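PDB 6OHK: flavodoxin from Fusobacterium nucleatum, which binds flavin mononucleotide and carries electrons, probably acting as a donor to a number of redox enzymes. Local coordinates for residues 13-18 / 57-62; 23-28 / 156-161; 86-91 / 143-148. The protein carries 1 engineered substitution. All blocks are in the same frame, centred on the assembly; numbering follows the deposited sequence.

Contact 1 of 3, residues 13-18 / 57-62; sequences TLTGTT and PTYQVG. Engineered in segment 13-18: G16 (natural residue Lys). With FMN (flavin mononucleotide), chain B.
Both segments grip phosphate oxygen O2P of FMN: L14 N and T15 N donate from one, and Y59 OH from the other, at 2.6 Å. O2P lies in the plane of the Y59 ring, at its hydroxyl edge. So does a water, which donates to both Y59 OH and T15 OG1, each at 2.7 Å, bridging the two side chains. T15 OG1 sits between its own backbone N and carbonyl carbon (chi1 50°) and, with T17 N and OG1, donates to O3P. L14 lies obliquely against the tyrosine, its CD2 3.8 Å from Y59 CZ and its CB 3.5 Å from Y59 OH. T18 crosses P57 at about a right angle, its OG1 3.4 Å from P57 CD. T18 N and OG1 and T13 OG1 donate to O1P; each terminal oxygen thus has three protein donors. T13 OG1 also accepts from N of the engineered G16, an ST motif. The N-terminal end of helix 17-28, with its partial positive charge, probably also favours the phosphate. Along the cofactor, FMN O2' lies over one face of Y59 and donates to T58 O, and G62 N binds flavin O4. This threonine-rich turn between strand 7-11 and helix 17-28 is the phosphate-binding loop of flavodoxins.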
loop_
_atom_site.group_PDB
_atom_site.type_symbol
_atom_site.label_atom_id
_atom_site.label_comp_id
_atom_site.label_asym_id
_atom_site.label_seq_id
_atom_site.Cartn_x
_atom_site.Cartn_y
_atom_site.Cartn_z
ATOM N N THR A 13 -11.781 1.002 -1.633
ATOM C CA THR A 13 -12.104 2.366 -2.073
ATOM C C THR A 13 -13.464 2.769 -1.546
ATOM O O THR A 13 -14.360 1.929 -1.464
ATOM C CB THR A 13 -12.075 2.481 -3.604
ATOM O OG1 THR A 13 -12.210 3.847 -3.999
ATOM C CG2 THR A 13 -13.194 1.692 -4.253
ATOM N N LEU A 14 -13.617 4.042 -1.160
ATOM C CA LEU A 14 -14.954 4.579 -0.900
ATOM C C LEU A 14 -15.496 5.319 -2.112
ATOM O O LEU A 14 -16.589 4.995 -2.596
ATOM C CB LEU A 14 -14.946 5.493 0.315
ATOM C CG LEU A 14 -16.312 6.088 0.674
ATOM C CD1 LEU A 14 -17.309 5.026 1.115
ATOM C CD2 LEU A 14 -16.142 7.180 1.730
ATOM N N THR A 15 -14.763 6.308 -2.608
ATOM C CA THR A 15 -15.254 7.140 -3.693
ATOM C C THR A 15 -14.569 6.939 -5.028
ATOM O O THR A 15 -14.856 7.701 -5.972
ATOM C CB THR A 15 -15.286 8.612 -3.280
ATOM O OG1 THR A 15 -14.040 9.034 -2.713
ATOM C CG2 THR A 15 -16.382 8.878 -2.263
ATOM N N GLY A 16 -13.720 5.930 -5.174
ATOM C CA GLY A 16 -13.199 5.540 -6.462
ATOM C C GLY A 16 -11.810 5.998 -6.782
ATOM O O GLY A 16 -11.231 5.502 -7.755
ATOM N N THR A 17 -11.219 6.887 -6.005
ATOM C CA THR A 17 -9.901 7.395 -6.372
ATOM C C THR A 17 -8.889 6.265 -6.395
ATOM O O THR A 17 -8.034 6.183 -7.291
ATOM C CB THR A 17 -9.443 8.455 -5.364
ATOM O OG1 THR A 17 -10.475 9.418 -5.144
ATOM C CG2 THR A 17 -8.206 9.165 -5.866
ATOM N N THR A 18 -8.961 5.382 -5.407
ATOM C CA THR A 18 -8.008 4.288 -5.301
ATOM C C THR A 18 -8.064 3.377 -6.522
ATOM O O THR A 18 -7.029 2.798 -6.896
ATOM C CB THR A 18 -8.258 3.521 -3.998
ATOM O OG1 THR A 18 -8.059 4.380 -2.886
ATOM C CG2 THR A 18 -7.273 2.410 -3.839
ATOM N N PRO A 57 -6.974 4.017 0.847
ATOM C CA PRO A 57 -7.165 5.405 1.266
ATOM C C PRO A 57 -7.273 5.486 2.776
ATOM O O PRO A 57 -7.386 4.498 3.484
ATOM C CB PRO A 57 -8.476 5.776 0.584
ATOM C CG PRO A 57 -9.272 4.477 0.621
ATOM C CD PRO A 57 -8.231 3.396 0.380
ATOM N N THR A 58 -7.260 6.700 3.291
ATOM C CA THR A 58 -7.306 6.954 4.728
ATOM C C THR A 58 -8.611 7.655 5.064
ATOM O O THR A 58 -9.028 8.587 4.367
ATOM C CB THR A 58 -6.168 7.874 5.103
ATOM O OG1 THR A 58 -4.981 7.476 4.415
ATOM C CG2 THR A 58 -5.981 7.993 6.596
ATOM N N TYR A 59 -9.214 7.221 6.163
ATOM C CA TYR A 59 -10.448 7.803 6.667
ATOM C C TYR A 59 -10.371 7.792 8.185
ATOM O O TYR A 59 -9.487 7.186 8.789
ATOM C CB TYR A 59 -11.669 7.006 6.183
ATOM C CG TYR A 59 -11.966 7.244 4.719
ATOM C CD1 TYR A 59 -12.558 8.423 4.316
ATOM C CD2 TYR A 59 -11.561 6.349 3.728
ATOM C CE1 TYR A 59 -12.782 8.681 2.999
ATOM C CE2 TYR A 59 -11.802 6.606 2.411
ATOM C CZ TYR A 59 -12.416 7.765 2.047
ATOM O OH TYR A 59 -12.682 8.130 0.748
ATOM N N GLN A 60 -11.317 8.488 8.840
ATOM C CA GLN A 60 -11.495 8.353 10.304
ATOM C C GLN A 60 -10.203 8.636 11.082
ATOM O O GLN A 60 -9.800 7.881 11.971
ATOM C CB GLN A 60 -12.023 6.964 10.656
ATOM C CG GLN A 60 -13.384 6.648 10.121
ATOM C CD GLN A 60 -14.489 7.349 10.895
ATOM O OE1 GLN A 60 -14.433 7.458 12.120
ATOM N NE2 GLN A 60 -15.496 7.836 10.177
ATOM N N VAL A 61 -9.532 9.721 10.734
ATOM C CA VAL A 61 -8.356 10.182 11.476
ATOM C C VAL A 61 -7.268 9.125 11.449
ATOM O O VAL A 61 -6.785 8.652 12.489
ATOM C CB VAL A 61 -8.689 10.609 12.922
ATOM C CG1 VAL A 61 -7.600 11.535 13.435
ATOM C CG2 VAL A 61 -10.045 11.291 12.991
ATOM N N GLY A 62 -6.837 8.781 10.251
ATOM C CA GLY A 62 -5.684 7.941 10.080
ATOM C C GLY A 62 -5.953 6.452 10.011
ATOM O O GLY A 62 -4.998 5.669 10.016
HETATM N N1 FMN B . -6.723 11.539 4.093
HETATM C C2 FMN B . -5.638 11.375 4.967
HETATM O O2 FMN B . -4.518 11.420 4.578
HETATM N N3 FMN B . -5.930 11.185 6.363
HETATM C C4 FMN B . -7.184 11.153 6.911
HETATM O O4 FMN B . -7.293 10.975 8.107
HETATM C C4A FMN B . -8.264 11.342 6.007
HETATM N N5 FMN B . -9.564 11.331 6.506
HETATM C C5A FMN B . -10.592 11.593 5.557
HETATM C C6 FMN B . -11.910 11.725 6.032
HETATM C C7 FMN B . -12.941 11.960 5.145
HETATM C C7M FMN B . -14.337 12.000 5.786
HETATM C C8 FMN B . -12.672 12.171 3.800
HETATM C C8M FMN B . -13.838 12.388 2.859
HETATM C C9 FMN B . -11.367 12.047 3.330
HETATM C C9A FMN B . -10.342 11.791 4.206
HETATM N N10 FMN B . -8.987 11.667 3.697
HETATM C C10 FMN B . -7.982 11.502 4.627
HETATM C "C1'" FMN B . -8.698 11.836 2.274
HETATM C "C2'" FMN B . -9.032 10.543 1.470
HETATM O "O2'" FMN B . -8.300 9.421 1.929
HETATM C "C3'" FMN B . -8.656 10.771 -0.005
HETATM O "O3'" FMN B . -9.554 11.733 -0.521
HETATM C "C4'" FMN B . -8.637 9.536 -0.903
HETATM O "O4'" FMN B . -8.126 9.920 -2.174
HETATM C "C5'" FMN B . -10.011 8.900 -1.077
HETATM O "O5'" FMN B . -9.833 7.674 -1.767
HETATM P P FMN B . -11.105 6.871 -2.333
HETATM O O1P FMN B . -10.482 5.668 -3.004
HETATM O O2P FMN B . -12.031 6.499 -1.227
HETATM O O3P FMN B . -11.805 7.793 -3.340
HETATM O O HOH W 1 -13.941 10.316 -0.306
#

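Contact 2 of 3, residues 23-28 / 156-161; sequences DEIEFF and KRIGDW
I158 reaches from helix 156-161 to three residues of helix 23-28: E24, I25 and F28. Its side chain crosses those of F28 and I25 at about a right angle; its CG2, anti to the backbone N, comes 3.5 Å from F28 CD2 and 3.9 Å from I25 CG1. The other branch ends in CD1, 3.9 Å from E24 CB, so the glutamate contributes the aliphatic base of its chain here. F28 has CG anti to its carbonyl carbon (chi1 -73°), and its ring lies against the neighbouring helix backbone at G159. There G159 CA sits 3.7 Å from the ring centroid and 9° off the normal, a CH-pi contact over the centre of one face, and G159 N lies 3.6 Å from F28 CE2. With no side chain at G159, the flat ring rests directly on the helix. The segment axes approach to 9.7 Å at -42°. Deeper in, I25 also touches I53 and I162, and I158 touches L143, joining the interface to the hydrophobic core between helices and sheet. The K156-D160 salt bridge stays within its own helix. Dispersion, burial of apolar surface and one CH-pi contact therefore hold 23-28 against 156-161, without hydrogen bonds or salt bridges between these segments.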
loop_
_atom_site.group_PDB
_atom_site.type_symbol
_atom_site.label_atom_id
_atom_site.label_comp_id
_atom_site.label_asym_id
_atom_site.label_seq_id
_atom_site.Cartn_x
_atom_site.Cartn_y
_atom_site.Cartn_z
ATOM N N ASP A 23 -5.307 0.990 -11.253
ATOM C CA ASP A 23 -5.142 0.901 -12.703
ATOM C C ASP A 23 -3.762 1.358 -13.148
ATOM O O ASP A 23 -3.162 0.755 -14.051
ATOM C CB ASP A 23 -6.209 1.741 -13.408
ATOM C CG ASP A 23 -7.586 1.116 -13.356
ATOM O OD1 ASP A 23 -7.698 -0.110 -13.125
ATOM O OD2 ASP A 23 -8.567 1.869 -13.573
ATOM N N GLU A 24 -3.222 2.397 -12.526
ATOM C CA GLU A 24 -1.871 2.833 -12.846
ATOM C C GLU A 24 -0.835 1.797 -12.438
ATOM O O GLU A 24 0.112 1.520 -13.195
ATOM C CB GLU A 24 -1.586 4.192 -12.196
ATOM C CG GLU A 24 -2.509 5.264 -12.743
ATOM C CD GLU A 24 -2.270 6.668 -12.218
ATOM O OE1 GLU A 24 -1.318 7.310 -12.696
ATOM O OE2 GLU A 24 -3.052 7.140 -11.357
ATOM N N ILE A 25 -0.966 1.220 -11.245
ATOM C CA ILE A 25 -0.074 0.154 -10.812
ATOM C C ILE A 25 -0.108 -1.001 -11.803
ATOM O O ILE A 25 0.937 -1.516 -12.224
ATOM C CB ILE A 25 -0.457 -0.315 -9.394
ATOM C CG1 ILE A 25 -0.135 0.774 -8.371
ATOM C CG2 ILE A 25 0.235 -1.631 -9.057
ATOM C CD1 ILE A 25 -0.754 0.520 -6.993
ATOM N N GLU A 26 -1.303 -1.429 -12.183
ATOM C CA GLU A 26 -1.440 -2.539 -13.115
ATOM C C GLU A 26 -0.761 -2.227 -14.438
ATOM O O GLU A 26 -0.131 -3.110 -15.042
ATOM C CB GLU A 26 -2.911 -2.863 -13.341
ATOM C CG GLU A 26 -3.589 -3.481 -12.136
ATOM C CD GLU A 26 -5.025 -3.855 -12.408
ATOM O OE1 GLU A 26 -5.527 -3.559 -13.523
ATOM O OE2 GLU A 26 -5.680 -4.437 -11.527
ATOM N N PHE A 27 -0.885 -0.990 -14.912
ATOM C CA PHE A 27 -0.223 -0.628 -16.157
ATOM C C PHE A 27 1.283 -0.743 -16.033
ATOM O O PHE A 27 1.957 -1.263 -16.937
ATOM C CB PHE A 27 -0.642 0.772 -16.597
ATOM C CG PHE A 27 0.019 1.179 -17.872
ATOM C CD1 PHE A 27 -0.507 0.815 -19.068
ATOM C CD2 PHE A 27 1.198 1.857 -17.847
ATOM C CE1 PHE A 27 0.162 1.166 -20.269
ATOM C CE2 PHE A 27 1.864 2.190 -19.022
ATOM C CZ PHE A 27 1.334 1.825 -20.205
ATOM N N PHE A 28 1.863 -0.270 -14.938
ATOM C CA PHE A 28 3.304 -0.412 -14.768
ATOM C C PHE A 28 3.726 -1.863 -14.628
ATOM O O PHE A 28 4.885 -2.187 -14.957
ATOM C CB PHE A 28 3.791 0.390 -13.567
ATOM C CG PHE A 28 3.812 1.857 -13.795
ATOM C CD1 PHE A 28 4.687 2.413 -14.729
ATOM C CD2 PHE A 28 2.989 2.704 -13.065
ATOM C CE1 PHE A 28 4.706 3.784 -14.940
ATOM C CE2 PHE A 28 3.007 4.067 -13.277
ATOM C CZ PHE A 28 3.868 4.614 -14.204
ATOM N N LYS A 156 4.751 9.398 -11.760
ATOM C CA LYS A 156 6.164 9.159 -11.489
ATOM C C LYS A 156 6.361 8.516 -10.125
ATOM O O LYS A 156 7.228 7.639 -9.949
ATOM C CB LYS A 156 6.965 10.457 -11.590
ATOM C CG LYS A 156 8.426 10.313 -11.194
ATOM C CD LYS A 156 9.190 11.606 -11.417
ATOM C CE LYS A 156 10.599 11.335 -11.916
ATOM N NZ LYS A 156 11.386 10.496 -10.974
ATOM N N ARG A 157 5.562 8.930 -9.137
ATOM C CA ARG A 157 5.691 8.309 -7.823
ATOM C C ARG A 157 5.437 6.817 -7.907
ATOM O O ARG A 157 6.216 6.013 -7.367
ATOM C CB ARG A 157 4.752 8.952 -6.815
ATOM C CG ARG A 157 5.234 10.291 -6.295
ATOM C CD ARG A 157 4.226 10.977 -5.415
ATOM N NE ARG A 157 4.820 12.121 -4.738
ATOM C CZ ARG A 157 4.125 13.026 -4.061
ATOM N NH1 ARG A 157 2.807 13.000 -4.040
ATOM N NH2 ARG A 157 4.768 13.967 -3.400
ATOM N N ILE A 158 4.383 6.423 -8.598
ATOM C CA ILE A 158 4.071 5.003 -8.736
ATOM C C ILE A 158 5.136 4.294 -9.563
ATOM O O ILE A 158 5.605 3.219 -9.186
ATOM C CB ILE A 158 2.669 4.808 -9.333
ATOM C CG1 ILE A 158 1.590 5.332 -8.386
ATOM C CG2 ILE A 158 2.438 3.333 -9.669
ATOM C CD1 ILE A 158 0.204 5.294 -8.968
ATOM N N GLY A 159 5.487 4.840 -10.730
ATOM C CA GLY A 159 6.441 4.145 -11.593
ATOM C C GLY A 159 7.772 3.924 -10.913
ATOM O O GLY A 159 8.355 2.842 -10.999
ATOM N N ASP A 160 8.280 4.941 -10.228
ATOM C CA ASP A 160 9.538 4.790 -9.526
ATOM C C ASP A 160 9.426 3.755 -8.418
ATOM O O ASP A 160 10.352 2.979 -8.175
ATOM C CB ASP A 160 9.947 6.110 -8.881
ATOM C CG ASP A 160 10.422 7.154 -9.868
ATOM O OD1 ASP A 160 10.612 6.855 -11.067
ATOM O OD2 ASP A 160 10.600 8.305 -9.389
ATOM N N TRP A 161 8.299 3.757 -7.703
ATOM C CA TRP A 161 8.125 2.831 -6.587
ATOM C C TRP A 161 8.016 1.383 -7.060
ATOM O O TRP A 161 8.601 0.481 -6.463
ATOM C CB TRP A 161 6.873 3.255 -5.827
ATOM C CG TRP A 161 6.591 2.526 -4.568
ATOM C CD1 TRP A 161 7.218 2.703 -3.372
ATOM C CD2 TRP A 161 5.591 1.525 -4.354
ATOM N NE1 TRP A 161 6.667 1.891 -2.424
ATOM C CE2 TRP A 161 5.676 1.143 -2.999
ATOM C CE3 TRP A 161 4.650 0.915 -5.169
ATOM C CZ2 TRP A 161 4.813 0.212 -2.436
ATOM C CZ3 TRP A 161 3.810 -0.032 -4.591
ATOM C CH2 TRP A 161 3.909 -0.355 -3.251
#

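Contact 3 of 3, residues 86-91 / 143-148; sequences GLVGLG and LALDEE. With FMN (flavin mononucleotide), chain B.
G89 bonds to two residues of the neighbouring strand: its N donates to L143 O (2.8 Å) and its O accepts from L145 N (2.9 Å). L143 N donates to L87 O, and G91 N to L145 O at 3.0 Å, continuing the parallel ladder in which V88, G89 and L90 pair with L143, A144 and L145. Weaker CA-H...O contacts supplement it: V88 CA lies 3.4 Å from L143 O, and L90 CA and D146 CA make similar approaches to L145 O and G91 O.

Apolar packing follows the two faces of the sheet. V88, L90, L143 and L145 share one face; V88 CG1, anti to its backbone N (chi1 -178°), meets L145 CD1 at 3.8 Å and, more loosely, L143 CD2. W161 touches V88 and L143 on this face, while T17, T18 and I21 of helix 17-28 touch L90. A144 CB points to the other face, where F100 and C101 meet it. Strands 84-90 and 139-145 are neighbours in the central parallel sheet of the flavodoxin fold, whose C-terminal ends lead into the FMN site.

Polar contacts take over beyond the ladder. D146 OD1 and G91 O lie close, but both are acceptors and do not bond; N149 N and Q93 NE2 donate to the carboxylate. A water accepts from E147 N, donates to G91 O and bonds FMN O4', joining both segments to the ribityl chain. With no side chain at G91, flavin O2 approaches its CA to 3.1 Å. E148, extended beyond CG, brings OE2 within 2.7 Å of FMN O3', which donates to it.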
loop_
_atom_site.group_PDB
_atom_site.type_symbol
_atom_site.label_atom_id
_atom_site.label_comp_id
_atom_site.label_asym_id
_atom_site.label_seq_id
_atom_site.Cartn_x
_atom_site.Cartn_y
_atom_site.Cartn_z
ATOM N N GLY A 86 4.623 -4.348 -0.469
ATOM C CA GLY A 86 4.625 -2.899 -0.613
ATOM C C GLY A 86 3.272 -2.335 -0.224
ATOM O O GLY A 86 2.238 -2.922 -0.555
ATOM N N LEU A 87 3.282 -1.200 0.471
ATOM C CA LEU A 87 2.088 -0.522 0.948
ATOM C C LEU A 87 1.907 0.785 0.205
ATOM O O LEU A 87 2.883 1.535 0.021
ATOM C CB LEU A 87 2.245 -0.236 2.438
ATOM C CG LEU A 87 2.542 -1.432 3.298
ATOM C CD1 LEU A 87 2.799 -0.962 4.737
ATOM C CD2 LEU A 87 1.422 -2.457 3.272
ATOM N N VAL A 88 0.672 1.049 -0.212
ATOM C CA VAL A 88 0.308 2.292 -0.888
ATOM C C VAL A 88 -0.815 2.947 -0.109
ATOM O O VAL A 88 -1.857 2.329 0.102
ATOM C CB VAL A 88 -0.129 2.047 -2.339
ATOM C CG1 VAL A 88 -0.447 3.394 -3.029
ATOM C CG2 VAL A 88 0.969 1.293 -3.101
ATOM N N GLY A 89 -0.631 4.202 0.272
ATOM C CA GLY A 89 -1.682 4.993 0.878
ATOM C C GLY A 89 -2.132 6.101 -0.046
ATOM O O GLY A 89 -1.336 6.643 -0.816
ATOM N N LEU A 90 -3.408 6.462 0.053
ATOM C CA LEU A 90 -3.955 7.692 -0.530
ATOM C C LEU A 90 -4.488 8.537 0.603
ATOM O O LEU A 90 -5.084 8.016 1.550
ATOM C CB LEU A 90 -5.114 7.408 -1.443
ATOM C CG LEU A 90 -4.786 6.889 -2.835
ATOM C CD1 LEU A 90 -4.509 5.415 -2.820
ATOM C CD2 LEU A 90 -5.963 7.148 -3.719
ATOM N N GLY A 91 -4.236 9.840 0.518
ATOM C CA GLY A 91 -4.731 10.753 1.531
ATOM C C GLY A 91 -4.676 12.189 1.053
ATOM O O GLY A 91 -4.501 12.468 -0.132
ATOM N N LEU A 143 4.369 3.953 -0.213
ATOM C CA LEU A 143 4.113 5.002 -1.177
ATOM C C LEU A 143 2.945 5.847 -0.710
ATOM O O LEU A 143 1.867 5.306 -0.427
ATOM C CB LEU A 143 3.787 4.364 -2.515
ATOM C CG LEU A 143 3.567 5.295 -3.679
ATOM C CD1 LEU A 143 4.816 6.126 -3.954
ATOM C CD2 LEU A 143 3.127 4.538 -4.873
ATOM N N ALA A 144 3.144 7.162 -0.629
ATOM C CA ALA A 144 2.136 8.090 -0.112
ATOM C C ALA A 144 1.636 8.955 -1.257
ATOM O O ALA A 144 2.404 9.746 -1.829
ATOM C CB ALA A 144 2.744 8.927 1.012
ATOM N N LEU A 145 0.387 8.794 -1.628
ATOM C CA LEU A 145 -0.167 9.503 -2.766
ATOM C C LEU A 145 -1.187 10.524 -2.291
ATOM O O LEU A 145 -1.898 10.308 -1.307
ATOM C CB LEU A 145 -0.802 8.545 -3.762
ATOM C CG LEU A 145 0.172 7.503 -4.315
ATOM C CD1 LEU A 145 -0.561 6.507 -5.172
ATOM C CD2 LEU A 145 1.297 8.149 -5.095
ATOM N N ASP A 146 -1.259 11.649 -3.008
ATOM C CA ASP A 146 -2.230 12.697 -2.681
ATOM C C ASP A 146 -2.809 13.161 -4.007
ATOM O O ASP A 146 -2.223 13.978 -4.706
ATOM C CB ASP A 146 -1.568 13.835 -1.918
ATOM C CG ASP A 146 -2.544 14.908 -1.483
ATOM O OD1 ASP A 146 -3.631 15.016 -2.081
ATOM O OD2 ASP A 146 -2.188 15.653 -0.523
ATOM N N GLU A 147 -3.944 12.593 -4.373
ATOM C CA GLU A 147 -4.600 12.931 -5.628
ATOM C C GLU A 147 -5.341 14.246 -5.551
ATOM O O GLU A 147 -5.664 14.827 -6.597
ATOM C CB GLU A 147 -5.562 11.794 -6.026
ATOM C CG GLU A 147 -4.875 10.611 -6.633
ATOM C CD GLU A 147 -4.470 10.928 -8.065
ATOM O OE1 GLU A 147 -5.334 11.354 -8.881
ATOM O OE2 GLU A 147 -3.285 10.847 -8.392
ATOM N N GLU A 148 -5.655 14.722 -4.354
ATOM C CA GLU A 148 -6.352 15.994 -4.226
ATOM C C GLU A 148 -5.409 17.156 -4.487
ATOM O O GLU A 148 -5.802 18.148 -5.126
ATOM C CB GLU A 148 -6.985 16.089 -2.844
ATOM C CG GLU A 148 -8.100 15.020 -2.633
ATOM C CD GLU A 148 -8.833 15.214 -1.330
ATOM O OE1 GLU A 148 -9.389 16.311 -1.136
ATOM O OE2 GLU A 148 -8.833 14.300 -0.486
HETATM N N1 FMN B . -6.723 11.539 4.093
HETATM C C2 FMN B . -5.638 11.375 4.967
HETATM O O2 FMN B . -4.518 11.420 4.578
HETATM N N3 FMN B . -5.930 11.185 6.363
HETATM C C4 FMN B . -7.184 11.153 6.911
HETATM O O4 FMN B . -7.293 10.975 8.107
HETATM C C4A FMN B . -8.264 11.342 6.007
HETATM N N5 FMN B . -9.564 11.331 6.506
HETATM C C5A FMN B . -10.592 11.593 5.557
HETATM C C6 FMN B . -11.910 11.725 6.032
HETATM C C7 FMN B . -12.941 11.960 5.145
HETATM C C7M FMN B . -14.337 12.000 5.786
HETATM C C8 FMN B . -12.672 12.171 3.800
HETATM C C8M FMN B . -13.838 12.388 2.859
HETATM C C9 FMN B . -11.367 12.047 3.330
HETATM C C9A FMN B . -10.342 11.791 4.206
HETATM N N10 FMN B . -8.987 11.667 3.697
HETATM C C10 FMN B . -7.982 11.502 4.627
HETATM C "C1'" FMN B . -8.698 11.836 2.274
HETATM C "C2'" FMN B . -9.032 10.543 1.470
HETATM O "O2'" FMN B . -8.300 9.421 1.929
HETATM C "C3'" FMN B . -8.656 10.771 -0.005
HETATM O "O3'" FMN B . -9.554 11.733 -0.521
HETATM C "C4'" FMN B . -8.637 9.536 -0.903
HETATM O "O4'" FMN B . -8.126 9.920 -2.174
HETATM C "C5'" FMN B . -10.011 8.900 -1.077
HETATM O "O5'" FMN B . -9.833 7.674 -1.767
HETATM P P FMN B . -11.105 6.871 -2.333
HETATM O O1P FMN B . -10.482 5.668 -3.004
HETATM O O2P FMN B . -12.031 6.499 -1.227
HETATM O O3P FMN B . -11.805 7.793 -3.340
HETATM O O HOH W 2 -5.572 11.157 -2.407
#

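In the fold
From the N terminus, the chain runs through strand 7-11 into 13-18 and helix 17-28, and contact 1 closes its first loop when strand 51-59 brings 57-62 to the same FMN. Contact 2 opens inside that loop, at 23-28, and closes only at 156-161, so the two cross. Contact 3, between 86-91 and 143-148, begins after contact 1 has closed and nests within contact 2. T58 OG1 probably hydrogen-bonds L90 O, joining contacts 1 and 3 across neighbouring strands beside their shared FMN. W161 also packs on G86, tying helix 154-166 to the sheet, while contact 2 joins that helix to helix 17-28.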